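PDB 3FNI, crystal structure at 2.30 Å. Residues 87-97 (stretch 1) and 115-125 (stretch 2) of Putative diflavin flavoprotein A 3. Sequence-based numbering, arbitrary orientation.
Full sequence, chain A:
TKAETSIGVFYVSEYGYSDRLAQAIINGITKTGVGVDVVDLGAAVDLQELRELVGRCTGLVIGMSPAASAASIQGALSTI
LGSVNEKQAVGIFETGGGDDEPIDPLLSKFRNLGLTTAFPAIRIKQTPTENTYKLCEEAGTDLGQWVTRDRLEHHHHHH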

# COMPACT_ATOMS: atom_id res chain seq x y z
N LYS A 87 8.55 -6.07 10.96
CA LYS A 87 9.68 -5.21 10.61
C LYS A 87 9.40 -4.26 9.46
O LYS A 87 10.24 -3.43 9.11
CB LYS A 87 10.90 -6.08 10.25
CG LYS A 87 11.41 -6.95 11.38
CD LYS A 87 12.33 -6.18 12.32
CE LYS A 87 13.61 -5.78 11.60
NZ LYS A 87 14.55 -4.98 12.45
N GLN A 88 8.23 -4.36 8.85
CA GLN A 88 7.95 -3.45 7.76
C GLN A 88 7.00 -2.31 8.13
O GLN A 88 6.46 -2.27 9.23
CB GLN A 88 7.47 -4.22 6.52
CG GLN A 88 6.36 -5.20 6.78
CD GLN A 88 6.31 -6.32 5.75
OE1 GLN A 88 5.41 -7.16 5.78
NE2 GLN A 88 7.27 -6.34 4.83
N ALA A 89 6.86 -1.37 7.20
CA ALA A 89 6.01 -0.21 7.39
C ALA A 89 4.90 -0.27 6.34
O ALA A 89 5.10 -0.77 5.23
CB ALA A 89 6.83 1.05 7.22
N VAL A 90 3.72 0.24 6.69
CA VAL A 90 2.59 0.20 5.78
C VAL A 90 1.73 1.47 5.82
O VAL A 90 1.46 2.02 6.89
CB VAL A 90 1.70 -1.05 6.10
CG1 VAL A 90 0.99 -0.86 7.44
CG2 VAL A 90 0.71 -1.31 4.97
N GLY A 91 1.33 1.93 4.63
CA GLY A 91 0.49 3.10 4.50
C GLY A 91 -0.77 2.71 3.74
O GLY A 91 -0.72 1.84 2.88
N ILE A 92 -1.89 3.36 4.04
CA ILE A 92 -3.16 3.02 3.39
C ILE A 92 -3.93 4.25 2.88
O ILE A 92 -4.00 5.27 3.56
CB ILE A 92 -4.07 2.22 4.37
CG1 ILE A 92 -3.35 0.91 4.77
CG2 ILE A 92 -5.43 1.94 3.72
CD1 ILE A 92 -4.06 0.09 5.84
N PHE A 93 -4.52 4.13 1.69
CA PHE A 93 -5.29 5.23 1.13
C PHE A 93 -6.69 4.84 0.71
O PHE A 93 -6.94 3.68 0.36
CB PHE A 93 -4.55 5.86 -0.06
CG PHE A 93 -4.41 4.96 -1.25
CD1 PHE A 93 -5.40 4.90 -2.23
CD2 PHE A 93 -3.26 4.19 -1.43
CE1 PHE A 93 -5.25 4.09 -3.36
CE2 PHE A 93 -3.10 3.38 -2.55
CZ PHE A 93 -4.10 3.33 -3.52
N GLU A 94 -7.60 5.81 0.79
CA GLU A 94 -8.99 5.65 0.39
C GLU A 94 -8.98 5.92 -1.11
O GLU A 94 -8.05 6.54 -1.62
CB GLU A 94 -9.90 6.67 1.07
CG GLU A 94 -10.06 6.51 2.56
CD GLU A 94 -11.27 7.28 3.10
OE1 GLU A 94 -11.67 8.29 2.49
OE2 GLU A 94 -11.81 6.89 4.15
N THR A 95 -10.02 5.48 -1.81
CA THR A 95 -10.05 5.66 -3.26
C THR A 95 -10.96 6.78 -3.77
O THR A 95 -10.76 7.28 -4.87
CB THR A 95 -10.50 4.37 -3.96
OG1 THR A 95 -11.88 4.14 -3.67
CG2 THR A 95 -9.66 3.19 -3.46
N GLY A 96 -11.95 7.15 -2.97
CA GLY A 96 -12.87 8.18 -3.41
C GLY A 96 -13.84 7.57 -4.41
O GLY A 96 -14.48 8.29 -5.17
N GLY A 97 -13.95 6.25 -4.40
CA GLY A 97 -14.85 5.56 -5.32
C GLY A 97 -16.28 5.46 -4.84
O GLY A 97 -17.19 5.19 -5.64
N LEU A 115 3.53 -3.76 12.66
CA LEU A 115 4.04 -2.88 11.61
C LEU A 115 3.99 -1.41 12.00
O LEU A 115 3.24 -1.02 12.90
CB LEU A 115 3.26 -3.06 10.31
CG LEU A 115 3.48 -4.35 9.51
CD1 LEU A 115 2.74 -5.51 10.18
CD2 LEU A 115 2.97 -4.13 8.10
N THR A 116 4.79 -0.59 11.33
CA THR A 116 4.77 0.84 11.64
C THR A 116 3.95 1.56 10.57
O THR A 116 3.94 1.15 9.41
CB THR A 116 6.20 1.43 11.67
OG1 THR A 116 6.73 1.49 10.34
CG2 THR A 116 7.12 0.57 12.52
N THR A 117 3.23 2.60 10.97
CA THR A 117 2.43 3.35 10.01
C THR A 117 3.38 4.20 9.18
O THR A 117 4.09 5.05 9.72
CB THR A 117 1.41 4.27 10.71
OG1 THR A 117 2.09 5.38 11.30
CG2 THR A 117 0.68 3.50 11.78
N ALA A 118 3.39 3.94 7.88
CA ALA A 118 4.26 4.64 6.93
C ALA A 118 4.00 6.14 6.88
O ALA A 118 4.93 6.94 6.79
CB ALA A 118 4.10 4.04 5.55
N PHE A 119 2.73 6.50 6.93
CA PHE A 119 2.32 7.88 6.90
C PHE A 119 0.86 7.90 7.34
O PHE A 119 0.22 6.84 7.40
CB PHE A 119 2.47 8.45 5.47
CG PHE A 119 2.00 7.51 4.39
CD1 PHE A 119 2.92 6.82 3.59
CD2 PHE A 119 0.64 7.27 4.19
CE1 PHE A 119 2.49 5.93 2.62
CE2 PHE A 119 0.20 6.38 3.22
CZ PHE A 119 1.12 5.70 2.44
N PRO A 120 0.33 9.09 7.68
CA PRO A 120 -1.07 9.20 8.11
C PRO A 120 -1.97 8.65 7.00
O PRO A 120 -1.81 9.02 5.84
CB PRO A 120 -1.25 10.70 8.31
CG PRO A 120 0.17 11.20 8.63
CD PRO A 120 1.00 10.40 7.65
N ALA A 121 -2.90 7.76 7.34
CA ALA A 121 -3.79 7.19 6.32
C ALA A 121 -4.42 8.30 5.48
O ALA A 121 -5.09 9.18 6.02
CB ALA A 121 -4.88 6.35 6.98
N ILE A 122 -4.20 8.26 4.17
CA ILE A 122 -4.77 9.28 3.31
C ILE A 122 -6.26 9.02 3.08
O ILE A 122 -6.66 7.97 2.57
CB ILE A 122 -4.02 9.38 1.95
CG1 ILE A 122 -4.99 9.19 0.79
CG2 ILE A 122 -2.89 8.38 1.89
CD1 ILE A 122 -4.39 9.40 -0.57
N ARG A 123 -7.07 9.99 3.47
CA ARG A 123 -8.51 9.88 3.34
C ARG A 123 -9.04 10.82 2.26
O ARG A 123 -8.54 11.94 2.09
CB ARG A 123 -9.14 10.18 4.70
CG ARG A 123 -8.62 9.26 5.80
CD ARG A 123 -8.96 9.78 7.17
NE ARG A 123 -8.42 8.95 8.25
CZ ARG A 123 -8.95 7.80 8.65
NH1 ARG A 123 -8.39 7.11 9.64
NH2 ARG A 123 -10.04 7.33 8.06
N ILE A 124 -10.03 10.35 1.51
CA ILE A 124 -10.62 11.14 0.43
C ILE A 124 -12.11 11.29 0.63
O ILE A 124 -12.86 10.33 0.49
CB ILE A 124 -10.39 10.48 -0.96
CG1 ILE A 124 -8.93 10.65 -1.40
CG2 ILE A 124 -11.31 11.11 -2.00
CD1 ILE A 124 -7.97 9.83 -0.59
N LYS A 125 -12.54 12.51 0.95
CA LYS A 125 -13.96 12.79 1.16
C LYS A 125 -14.52 13.48 -0.07
O LYS A 125 -15.70 13.36 -0.38
CB LYS A 125 -14.16 13.70 2.38
CG LYS A 125 -13.39 13.30 3.63
CD LYS A 125 -12.31 14.33 3.96
CE LYS A 125 -12.92 15.71 4.21
NZ LYS A 125 -11.89 16.74 4.54
O HOH W 1 -1.62 4.74 6.73
O HOH W 2 -11.94 8.44 6.69
O HOH W 3 -13.09 7.50 -0.48

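The shortest direct polar link is Ile124 N to Glu94 OE1, 2.8 Å with an N-H...O angle of 150°, by which the carboxylate substitutes for a backbone acceptor. The same residue gives its own amide to the other stretch, Glu94 N to Ile122 O at 3.0 Å and 154°. Its second oxygen reaches Arg123 less directly: Glu94 OE2 lies 4.3 Å from Arg123 NH2, beyond a salt bridge, and water 2 joins them, donating to Glu94 OE2 (3.0 Å) and accepting from Arg123 NH2 (2.6 Å).

Farther back, parallel pairing of Ala89 with Thr116 and Val90 with Thr117 is supported by near-linear bonds: Val90 N to Thr116 O (2.9 Å, 161°), Ala118 N to Val90 O (2.9 Å, 174°) and Thr116 N to Gln88 O (3.2 Å, 164°). The register then shifts by two before Phe93 bridges Ile122. Within this shift, water 1 accepts from Ile92 N (3.0 Å) and donates to Phe119 O (2.9 Å). The Phe93-Ile122 bridge rests on Ile122 N to Ile92 O, which is weak (3.1 Å, 132°), and on the Glu94 N to Ile122 O bond.

Packing fills the remainder. Gly91 CA sits over one face of the Phe119 ring, 3.4 Å from Phe119 CZ; an ideal CB on Gly91 would fall 2.0 Å from that CZ, a clash. Phe93 CB meets Ile122 CG1 at 3.5 Å, and Val90 CG1 meets Leu115 CD2 at 3.9 Å.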